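Local coordinates for protein beta-galactoside alpha-2,6-sialyltransferase (Photobacterium sp., PDB 2Z4T) that probably transfers sialic acid from a CMP-activated donor to the galactose end of acceptors such as lactose, forming an alpha-2,6 linkage, at residues A[116-128]-A[142-154]. Numbering follows the deposited sequence.
Sequences SLEVYVDHASLPT and NPTAQRYIAWGRI. With GAL (beta-D-galactopyranose), chain B; C5P (cytidine-5'-monophosphate), chain C; GLC (alpha-D-glucopyranose), chain D.
Leu117 sets CD1 over the centre of one face of the Tyr148 ring, a CH-pi contact, CD1 to centroid 3.6 Å. CG anti to its own N turns Leu117 to the ring; the side chains cross at about a right angle. Two methyls hold the Trp151 indole. Thr128 CG2 sits 3.8 Å from the centroid of the five-membered ring, and Ile149 CG2 lies on the opposite face, nearer the rim. Trp151 NE1 is hydrogen-bonded to Gln131 OE1. Glu118 OE2 lies in plane at the edge of the Tyr120 ring and accepts a hydrogen bond, 2.6 Å long, from Tyr120 OH above the carboxylate plane. Arg147 NE reaches this OE2 from the opposite side of that plane, syn but tilted out, in a 2.7 Å salt bridge. The bond is bent, 133° at the hydrogen, and the carboxylate and guanidinium planes lie 60° apart. Two donors thus grip this buried oxygen, which probably favours the ionised acid. Ser138 OG is hydrogen-bonded to both Glu118 OE1 and Arg147 NH2.

The acceptor pocket lies at the C-terminal ends of both strands. Ala124 CB lies over one face of the His123 ring, and galactose and glucose meet its edge. His123 NE2 donates to galactose O4 over 2.9 Å. A water joins His123 O, Arg153 NE and glucose O3. Asp122 OD2 accepts from Thr128 OG1 at 2.6 Å, while its OD1 closes an Asx turn with Ala124 N. Thr128 and Ala124 belong to a magnesium site.

Strands 116-122 and 146-151 run parallel, 10° apart, with regular pairing. With helix 126-141 they form a beta-alpha-beta unit of the GT-B fold. That helix packs on the Tyr120 and Trp151 face; helix 178-190 packs on Val119 and Tyr148. Strand 194-201 pairs with the other edge of 116-122.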
ATOM      1  N   SER A 116      14.417   8.908  10.671  1.00 43.52           N
ATOM      2  CA  SER A 116      13.233   8.063  10.637  1.00 43.57           C
ATOM      3  C   SER A 116      13.253   7.063   9.479  1.00 43.87           C
ATOM      4  O   SER A 116      13.861   7.278   8.416  1.00 43.87           O
ATOM      5  CB  SER A 116      11.967   8.909  10.594  1.00 43.54           C
ATOM      6  OG  SER A 116      11.844   9.520   9.322  1.00 43.00           O
ATOM      7  N   LEU A 117      12.582   5.954   9.718  1.00 44.07           N
ATOM      8  CA  LEU A 117      12.506   4.880   8.761  1.00 44.18           C
ATOM      9  C   LEU A 117      11.037   4.462   8.633  1.00 43.97           C
ATOM     10  O   LEU A 117      10.247   4.493   9.620  1.00 43.61           O
ATOM     11  CB  LEU A 117      13.388   3.728   9.229  1.00 44.09           C
ATOM     12  CG  LEU A 117      13.696   2.589   8.264  1.00 45.62           C
ATOM     13  CD1 LEU A 117      14.401   3.110   7.026  1.00 47.39           C
ATOM     14  CD2 LEU A 117      14.537   1.520   8.948  1.00 45.27           C
ATOM     15  N   GLU A 118      10.667   4.140   7.393  1.00 43.41           N
ATOM     16  CA  GLU A 118       9.360   3.594   7.076  1.00 42.25           C
ATOM     17  C   GLU A 118       9.593   2.349   6.254  1.00 41.62           C
ATOM     18  O   GLU A 118      10.252   2.421   5.217  1.00 41.11           O
ATOM     19  CB  GLU A 118       8.560   4.580   6.256  1.00 42.35           C
ATOM     20  CG  GLU A 118       8.044   5.766   7.030  1.00 42.80           C
ATOM     21  CD  GLU A 118       7.397   6.790   6.112  1.00 42.66           C
ATOM     22  OE1 GLU A 118       6.847   7.782   6.631  1.00 41.69           O
ATOM     23  OE2 GLU A 118       7.459   6.600   4.872  1.00 41.78           O
ATOM     24  N   VAL A 119       9.076   1.215   6.742  1.00 40.84           N
ATOM     25  CA  VAL A 119       9.234  -0.080   6.082  1.00 40.17           C
ATOM     26  C   VAL A 119       7.863  -0.603   5.611  1.00 40.22           C
ATOM     27  O   VAL A 119       6.892  -0.600   6.374  1.00 40.32           O
ATOM     28  CB  VAL A 119       9.910  -1.086   7.025  1.00 40.40           C
ATOM     29  CG1 VAL A 119      10.143  -2.413   6.327  1.00 40.40           C
ATOM     30  CG2 VAL A 119      11.243  -0.537   7.569  1.00 39.55           C
ATOM     31  N   TYR A 120       7.784  -1.041   4.356  1.00 39.35           N
ATOM     32  CA  TYR A 120       6.531  -1.514   3.774  1.00 38.92           C
ATOM     33  C   TYR A 120       6.724  -2.850   3.073  1.00 39.01           C
ATOM     34  O   TYR A 120       7.543  -2.955   2.150  1.00 39.08           O
ATOM     35  CB  TYR A 120       6.016  -0.527   2.727  1.00 39.18           C
ATOM     36  CG  TYR A 120       5.918   0.935   3.143  1.00 38.23           C
ATOM     37  CD1 TYR A 120       4.697   1.477   3.527  1.00 37.34           C
ATOM     38  CD2 TYR A 120       7.037   1.775   3.097  1.00 37.50           C
ATOM     39  CE1 TYR A 120       4.572   2.812   3.891  1.00 38.51           C
ATOM     40  CE2 TYR A 120       6.934   3.123   3.451  1.00 39.30           C
ATOM     41  CZ  TYR A 120       5.685   3.632   3.845  1.00 39.60           C
ATOM     42  OH  TYR A 120       5.538   4.946   4.192  1.00 38.89           O
ATOM     43  N   VAL A 121       5.972  -3.869   3.496  1.00 38.46           N
ATOM     44  CA  VAL A 121       6.159  -5.210   2.971  1.00 37.80           C
ATOM     45  C   VAL A 121       4.830  -5.827   2.540  1.00 38.90           C
ATOM     46  O   VAL A 121       3.854  -5.896   3.325  1.00 39.06           O
ATOM     47  CB  VAL A 121       6.853  -6.144   4.002  1.00 37.67           C
ATOM     48  CG1 VAL A 121       7.235  -7.490   3.368  1.00 35.91           C
ATOM     49  CG2 VAL A 121       8.105  -5.478   4.616  1.00 36.91           C
ATOM     50  N   ASP A 122       4.808  -6.305   1.297  1.00 38.53           N
ATOM     51  CA  ASP A 122       3.669  -7.023   0.778  1.00 38.50           C
ATOM     52  C   ASP A 122       3.994  -7.704  -0.551  1.00 38.53           C
ATOM     53  O   ASP A 122       4.749  -7.180  -1.373  1.00 38.50           O
ATOM     54  CB  ASP A 122       2.467  -6.076   0.605  1.00 38.59           C
ATOM     55  CG  ASP A 122       1.274  -6.772  -0.027  1.00 38.70           C
ATOM     56  OD1 ASP A 122       0.899  -7.871   0.444  1.00 40.83           O
ATOM     57  OD2 ASP A 122       0.716  -6.240  -1.003  1.00 38.93           O
ATOM     58  N   HIS A 123       3.383  -8.859  -0.770  1.00 38.48           N
ATOM     59  CA  HIS A 123       3.637  -9.645  -1.962  1.00 38.33           C
ATOM     60  C   HIS A 123       2.387  -9.634  -2.830  1.00 38.51           C
ATOM     61  O   HIS A 123       2.442 -10.074  -3.980  1.00 39.51           O
ATOM     62  CB  HIS A 123       3.945 -11.093  -1.579  1.00 37.77           C
ATOM     63  CG  HIS A 123       2.760 -11.806  -1.008  1.00 37.90           C
ATOM     64  ND1 HIS A 123       2.315 -11.588   0.281  1.00 36.28           N
ATOM     65  CD2 HIS A 123       1.888 -12.682  -1.568  1.00 36.56           C
ATOM     66  CE1 HIS A 123       1.232 -12.315   0.498  1.00 36.73           C
ATOM     67  NE2 HIS A 123       0.952 -12.986  -0.609  1.00 37.79           N
ATOM     68  N   ALA A 124       1.270  -9.158  -2.273  1.00 37.94           N
ATOM     69  CA  ALA A 124      -0.044  -9.243  -2.928  1.00 37.51           C
ATOM     70  C   ALA A 124      -0.365  -7.957  -3.694  1.00 37.56           C
ATOM     71  O   ALA A 124       0.548  -7.359  -4.266  1.00 37.43           O
ATOM     72  CB  ALA A 124      -1.119  -9.565  -1.919  1.00 37.33           C
ATOM     73  N   SER A 125      -1.635  -7.529  -3.724  1.00 37.21           N
ATOM     74  CA  SER A 125      -2.018  -6.338  -4.519  1.00 37.12           C
ATOM     75  C   SER A 125      -2.589  -5.223  -3.669  1.00 37.05           C
ATOM     76  O   SER A 125      -2.140  -4.071  -3.743  1.00 36.52           O
ATOM     77  CB  SER A 125      -3.029  -6.680  -5.609  1.00 37.16           C
ATOM     78  OG  SER A 125      -2.561  -7.728  -6.435  1.00 37.73           O
ATOM     79  N   LEU A 126      -3.570  -5.573  -2.848  1.00 37.40           N
ATOM     80  CA  LEU A 126      -4.277  -4.587  -2.037  1.00 37.94           C
ATOM     81  C   LEU A 126      -3.366  -3.825  -1.068  1.00 37.63           C
ATOM     82  O   LEU A 126      -3.301  -2.581  -1.143  1.00 37.96           O
ATOM     83  CB  LEU A 126      -5.428  -5.241  -1.298  1.00 38.70           C
ATOM     84  CG  LEU A 126      -6.554  -4.285  -0.942  1.00 41.22           C
ATOM     85  CD1 LEU A 126      -6.955  -3.423  -2.122  1.00 42.57           C
ATOM     86  CD2 LEU A 126      -7.736  -5.105  -0.487  1.00 43.52           C
ATOM     87  N   PRO A 127      -2.625  -4.549  -0.190  1.00 36.62           N
ATOM     88  CA  PRO A 127      -1.775  -3.823   0.764  1.00 36.31           C
ATOM     89  C   PRO A 127      -0.761  -2.924   0.065  1.00 36.62           C
ATOM     90  O   PRO A 127      -0.503  -1.798   0.528  1.00 36.59           O
ATOM     91  CB  PRO A 127      -1.058  -4.938   1.523  1.00 36.19           C
ATOM     92  CG  PRO A 127      -1.941  -6.162   1.343  1.00 36.47           C
ATOM     93  CD  PRO A 127      -2.515  -6.008  -0.036  1.00 36.04           C
ATOM     94  N   THR A 128      -0.217  -3.412  -1.051  1.00 36.32           N
ATOM     95  CA  THR A 128       0.828  -2.714  -1.760  1.00 36.78           C
ATOM     96  C   THR A 128       0.289  -1.386  -2.331  1.00 37.46           C
ATOM     97  O   THR A 128       0.983  -0.360  -2.346  1.00 37.12           O
ATOM     98  CB  THR A 128       1.419  -3.615  -2.893  1.00 36.83           C
ATOM     99  OG1 THR A 128       2.261  -4.622  -2.312  1.00 36.80           O
ATOM    100  CG2 THR A 128       2.252  -2.795  -3.874  1.00 36.02           C
ATOM    101  N   ASN A 142       6.831  14.067   5.553  1.00 50.67           N
ATOM    102  CA  ASN A 142       8.089  13.669   6.195  1.00 49.33           C
ATOM    103  C   ASN A 142       9.211  13.512   5.192  1.00 48.41           C
ATOM    104  O   ASN A 142       9.662  12.397   4.930  1.00 48.37           O
ATOM    105  CB  ASN A 142       7.900  12.360   6.970  1.00 49.53           C
ATOM    106  CG  ASN A 142       6.714  12.406   7.905  1.00 50.03           C
ATOM    107  OD1 ASN A 142       5.675  11.804   7.639  1.00 51.47           O
ATOM    108  ND2 ASN A 142       6.852  13.139   8.998  1.00 52.00           N
ATOM    109  N   PRO A 143       9.673  14.635   4.623  1.00 47.64           N
ATOM    110  CA  PRO A 143      10.733  14.623   3.600  1.00 46.79           C
ATOM    111  C   PRO A 143      12.015  13.873   3.983  1.00 46.14           C
ATOM    112  O   PRO A 143      12.697  13.353   3.100  1.00 46.39           O
ATOM    113  CB  PRO A 143      11.047  16.111   3.386  1.00 46.62           C
ATOM    114  CG  PRO A 143      10.386  16.840   4.582  1.00 47.50           C
ATOM    115  CD  PRO A 143       9.200  16.002   4.919  1.00 47.41           C
ATOM    116  N   THR A 144      12.351  13.806   5.265  1.00 45.36           N
ATOM    117  CA  THR A 144      13.636  13.220   5.650  1.00 44.32           C
ATOM    118  C   THR A 144      13.528  11.747   6.024  1.00 44.02           C
ATOM    119  O   THR A 144      14.542  11.115   6.340  1.00 43.83           O
ATOM    120  CB  THR A 144      14.305  13.952   6.830  1.00 44.37           C
ATOM    121  OG1 THR A 144      13.501  13.802   7.999  1.00 43.44           O
ATOM    122  CG2 THR A 144      14.539  15.436   6.537  1.00 43.62           C
ATOM    123  N   ALA A 145      12.314  11.197   6.007  1.00 43.17           N
ATOM    124  CA  ALA A 145      12.152   9.751   6.213  1.00 42.69           C
ATOM    125  C   ALA A 145      12.795   8.963   5.082  1.00 42.38           C
ATOM    126  O   ALA A 145      12.728   9.376   3.915  1.00 42.03           O
ATOM    127  CB  ALA A 145      10.671   9.374   6.350  1.00 42.71           C
ATOM    128  N   GLN A 146      13.448   7.856   5.442  1.00 42.39           N
ATOM    129  CA  GLN A 146      13.953   6.862   4.488  1.00 42.40           C
ATOM    130  C   GLN A 146      12.898   5.780   4.347  1.00 42.01           C
ATOM    131  O   GLN A 146      12.213   5.434   5.324  1.00 42.32           O
ATOM    132  CB  GLN A 146      15.244   6.201   4.997  1.00 42.69           C
ATOM    133  CG  GLN A 146      16.539   7.011   4.798  1.00 46.31           C
ATOM    134  CD  GLN A 146      16.827   7.393   3.333  1.00 51.97           C
ATOM    135  OE1 GLN A 146      17.346   8.472   3.061  1.00 53.80           O
ATOM    136  NE2 GLN A 146      16.488   6.509   2.393  1.00 54.53           N
ATOM    137  N   ARG A 147      12.788   5.207   3.153  1.00 41.25           N
ATOM    138  CA  ARG A 147      11.715   4.255   2.889  1.00 40.32           C
ATOM    139  C   ARG A 147      12.228   2.971   2.269  1.00 40.39           C
ATOM    140  O   ARG A 147      12.946   2.985   1.270  1.00 40.56           O
ATOM    141  CB  ARG A 147      10.628   4.897   2.035  1.00 39.23           C
ATOM    142  CG  ARG A 147      10.065   6.128   2.678  1.00 38.19           C
ATOM    143  CD  ARG A 147       8.849   6.685   1.939  1.00 39.18           C
ATOM    144  NE  ARG A 147       8.411   7.867   2.663  1.00 39.36           N
ATOM    145  CZ  ARG A 147       8.915   9.085   2.475  1.00 39.11           C
ATOM    146  NH1 ARG A 147       9.824   9.289   1.530  1.00 36.12           N
ATOM    147  NH2 ARG A 147       8.489  10.099   3.225  1.00 40.25           N
ATOM    148  N   TYR A 148      11.853   1.863   2.893  1.00 40.06           N
ATOM    149  CA  TYR A 148      12.252   0.544   2.456  1.00 39.48           C
ATOM    150  C   TYR A 148      10.994  -0.216   2.075  1.00 39.01           C
ATOM    151  O   TYR A 148      10.038  -0.292   2.861  1.00 39.22           O
ATOM    152  CB  TYR A 148      12.941  -0.215   3.589  1.00 39.79           C
ATOM    153  CG  TYR A 148      14.268   0.327   4.067  1.00 40.22           C
ATOM    154  CD1 TYR A 148      14.941   1.320   3.371  1.00 40.66           C
ATOM    155  CD2 TYR A 148      14.873  -0.203   5.214  1.00 41.33           C
ATOM    156  CE1 TYR A 148      16.165   1.809   3.821  1.00 41.09           C
ATOM    157  CE2 TYR A 148      16.088   0.259   5.662  1.00 41.13           C
ATOM    158  CZ  TYR A 148      16.736   1.264   4.959  1.00 41.01           C
ATOM    159  OH  TYR A 148      17.939   1.734   5.406  1.00 41.38           O
ATOM    160  N   ILE A 149      11.006  -0.786   0.876  1.00 37.84           N
ATOM    161  CA  ILE A 149       9.915  -1.606   0.400  1.00 36.19           C
ATOM    162  C   ILE A 149      10.393  -3.011   0.079  1.00 36.15           C
ATOM    163  O   ILE A 149      11.564  -3.226  -0.288  1.00 35.67           O
ATOM    164  CB  ILE A 149       9.250  -0.995  -0.858  1.00 36.27           C
ATOM    165  CG1 ILE A 149      10.204  -0.992  -2.060  1.00 35.45           C
ATOM    166  CG2 ILE A 149       8.687   0.383  -0.546  1.00 35.69           C
ATOM    167  CD1 ILE A 149       9.593  -0.451  -3.372  1.00 35.57           C
ATOM    168  N   ALA A 150       9.495  -3.974   0.245  1.00 35.68           N
ATOM    169  CA  ALA A 150       9.708  -5.294  -0.317  1.00 35.88           C
ATOM    170  C   ALA A 150       8.365  -5.656  -0.898  1.00 36.41           C
ATOM    171  O   ALA A 150       7.460  -6.092  -0.172  1.00 36.40           O
ATOM    172  CB  ALA A 150      10.152  -6.288   0.738  1.00 34.96           C
ATOM    173  N   TRP A 151       8.232  -5.415  -2.202  1.00 37.14           N
ATOM    174  CA  TRP A 151       6.953  -5.523  -2.923  1.00 37.60           C
ATOM    175  C   TRP A 151       7.037  -6.574  -4.005  1.00 38.02           C
ATOM    176  O   TRP A 151       8.083  -6.765  -4.629  1.00 38.04           O
ATOM    177  CB  TRP A 151       6.581  -4.201  -3.602  1.00 37.41           C
ATOM    178  CG  TRP A 151       5.968  -3.127  -2.713  1.00 38.25           C
ATOM    179  CD1 TRP A 151       5.463  -3.284  -1.450  1.00 38.96           C
ATOM    180  CD2 TRP A 151       5.776  -1.738  -3.047  1.00 37.84           C
ATOM    181  NE1 TRP A 151       4.985  -2.080  -0.972  1.00 39.14           N
ATOM    182  CE2 TRP A 151       5.164  -1.119  -1.932  1.00 38.15           C
ATOM    183  CE3 TRP A 151       6.069  -0.960  -4.180  1.00 36.31           C
ATOM    184  CZ2 TRP A 151       4.830   0.242  -1.917  1.00 38.86           C
ATOM    185  CZ3 TRP A 151       5.747   0.398  -4.164  1.00 37.52           C
ATOM    186  CH2 TRP A 151       5.121   0.982  -3.048  1.00 37.69           C
ATOM    187  N   GLY A 152       5.927  -7.240  -4.260  1.00 38.75           N
ATOM    188  CA  GLY A 152       5.885  -8.197  -5.355  1.00 39.57           C
ATOM    189  C   GLY A 152       5.353  -7.650  -6.664  1.00 39.75           C
ATOM    190  O   GLY A 152       5.827  -8.026  -7.720  1.00 39.43           O
ATOM    191  N   ARG A 153       4.373  -6.758  -6.604  1.00 40.82           N
ATOM    192  CA  ARG A 153       3.532  -6.501  -7.783  1.00 41.94           C
ATOM    193  C   ARG A 153       3.581  -5.078  -8.310  1.00 42.27           C
ATOM    194  O   ARG A 153       2.901  -4.749  -9.277  1.00 42.57           O
ATOM    195  CB  ARG A 153       2.078  -6.923  -7.507  1.00 42.08           C
ATOM    196  CG  ARG A 153       1.964  -8.376  -7.085  1.00 44.59           C
ATOM    197  CD  ARG A 153       0.859  -9.101  -7.787  1.00 48.93           C
ATOM    198  NE  ARG A 153       1.031 -10.547  -7.639  1.00 51.05           N
ATOM    199  CZ  ARG A 153       1.448 -11.378  -8.598  1.00 52.72           C
ATOM    200  NH1 ARG A 153       1.735 -10.932  -9.826  1.00 52.06           N
ATOM    201  NH2 ARG A 153       1.570 -12.676  -8.327  1.00 52.50           N
ATOM    202  N   ILE A 154       4.344  -4.221  -7.643  1.00 42.73           N
ATOM    203  CA  ILE A 154       4.641  -2.913  -8.169  1.00 42.73           C
ATOM    204  C   ILE A 154       6.148  -2.731  -8.094  1.00 43.77           C
ATOM    205  O   ILE A 154       6.795  -3.038  -7.087  1.00 44.01           O
ATOM    206  CB  ILE A 154       3.904  -1.786  -7.407  1.00 42.87           C
ATOM    207  CG1 ILE A 154       2.397  -1.888  -7.634  1.00 42.35           C
ATOM    208  CG2 ILE A 154       4.405  -0.405  -7.850  1.00 41.36           C
ATOM    209  CD1 ILE A 154       1.584  -0.792  -6.966  1.00 42.51           C
TER
HETATM  210  C1  GAL B   2      -0.489 -16.243  -2.256  1.00 40.47           C
HETATM  211  C2  GAL B   2      -0.549 -16.571  -0.766  1.00 40.85           C
HETATM  212  C3  GAL B   2      -1.952 -16.275  -0.242  1.00 39.73           C
HETATM  213  C4  GAL B   2      -2.388 -14.856  -0.630  1.00 37.18           C
HETATM  214  C5  GAL B   2      -2.189 -14.589  -2.124  1.00 34.85           C
HETATM  215  C6  GAL B   2      -2.411 -13.123  -2.505  1.00 34.45           C
HETATM  216  O2  GAL B   2      -0.177 -17.925  -0.562  1.00 41.21           O
HETATM  217  O3  GAL B   2      -1.991 -16.430   1.170  1.00 42.05           O
HETATM  218  O4  GAL B   2      -1.647 -13.936   0.142  1.00 34.87           O
HETATM  219  O5  GAL B   2      -0.862 -14.899  -2.472  1.00 36.11           O
HETATM  220  O6  GAL B   2      -3.757 -12.720  -2.359  1.00 32.27           O
HETATM  221  O3P C5P C1427      -9.104 -11.171  -6.712  1.00 24.03           O
HETATM  222  P   C5P C1427      -8.461 -10.853  -5.414  1.00 26.09           P
HETATM  223  O1P C5P C1427      -7.145 -11.616  -5.350  1.00 26.09           O
HETATM  224  O2P C5P C1427      -9.420 -10.948  -4.245  1.00 23.00           O
HETATM  225  O5' C5P C1427      -8.132  -9.308  -5.479  1.00 25.07           O
HETATM  226  C5' C5P C1427      -7.239  -8.684  -4.583  1.00 24.98           C
HETATM  227  C4' C5P C1427      -6.892  -7.348  -5.237  1.00 25.11           C
HETATM  228  O4' C5P C1427      -6.251  -7.575  -6.500  1.00 24.90           O
HETATM  229  C3' C5P C1427      -8.106  -6.510  -5.594  1.00 22.78           C
HETATM  230  O3' C5P C1427      -8.518  -5.648  -4.539  1.00 28.64           O
HETATM  231  C2' C5P C1427      -7.573  -5.671  -6.722  1.00 23.14           C
HETATM  232  O2' C5P C1427      -6.678  -4.674  -6.225  1.00 24.69           O
HETATM  233  C1' C5P C1427      -6.669  -6.600  -7.465  1.00 23.28           C
HETATM  234  N1  C5P C1427      -7.376  -7.194  -8.596  1.00 23.62           N
HETATM  235  C2  C5P C1427      -7.506  -6.446  -9.799  1.00 23.55           C
HETATM  236  N3  C5P C1427      -8.139  -6.976 -10.876  1.00 24.70           N
HETATM  237  C4  C5P C1427      -8.668  -8.228 -10.821  1.00 24.24           C
HETATM  238  C5  C5P C1427      -8.556  -8.995  -9.642  1.00 23.83           C
HETATM  239  C6  C5P C1427      -7.890  -8.449  -8.530  1.00 23.37           C
HETATM  240  O2  C5P C1427      -7.057  -5.294  -9.887  1.00 23.77           O
HETATM  241  N4  C5P C1427      -9.283  -8.728 -11.923  1.00 23.42           N
HETATM  242  C1  GLC D   1       3.253 -16.953  -5.976  1.00 49.13           C
HETATM  243  C2  GLC D   1       2.393 -15.686  -5.990  1.00 47.89           C
HETATM  244  C3  GLC D   1       1.838 -15.459  -4.584  1.00 46.55           C
HETATM  245  C4  GLC D   1       1.127 -16.703  -4.020  1.00 46.82           C
HETATM  246  C5  GLC D   1       2.040 -17.948  -4.193  1.00 48.22           C
HETATM  247  C6  GLC D   1       1.540 -19.343  -3.767  1.00 50.08           C
HETATM  248  O1  GLC D   1       4.321 -16.843  -5.039  1.00 51.14           O
HETATM  249  O2  GLC D   1       3.122 -14.540  -6.365  1.00 48.32           O
HETATM  250  O3  GLC D   1       1.021 -14.318  -4.590  1.00 46.36           O
HETATM  251  O4  GLC D   1       0.847 -16.444  -2.658  1.00 43.34           O
HETATM  252  O5  GLC D   1       2.436 -18.036  -5.559  1.00 49.33           O
HETATM  253  O6  GLC D   1       0.208 -19.406  -3.299  1.00 51.69           O
HETATM  254  O   HOH W   1      13.713  11.539   9.567  1.00 30.39           O
HETATM  255  O   HOH W   2      15.654   9.473   8.226  1.00 33.52           O
HETATM  256  O   HOH W   3       0.060 -11.737  -5.343  1.00 48.41           O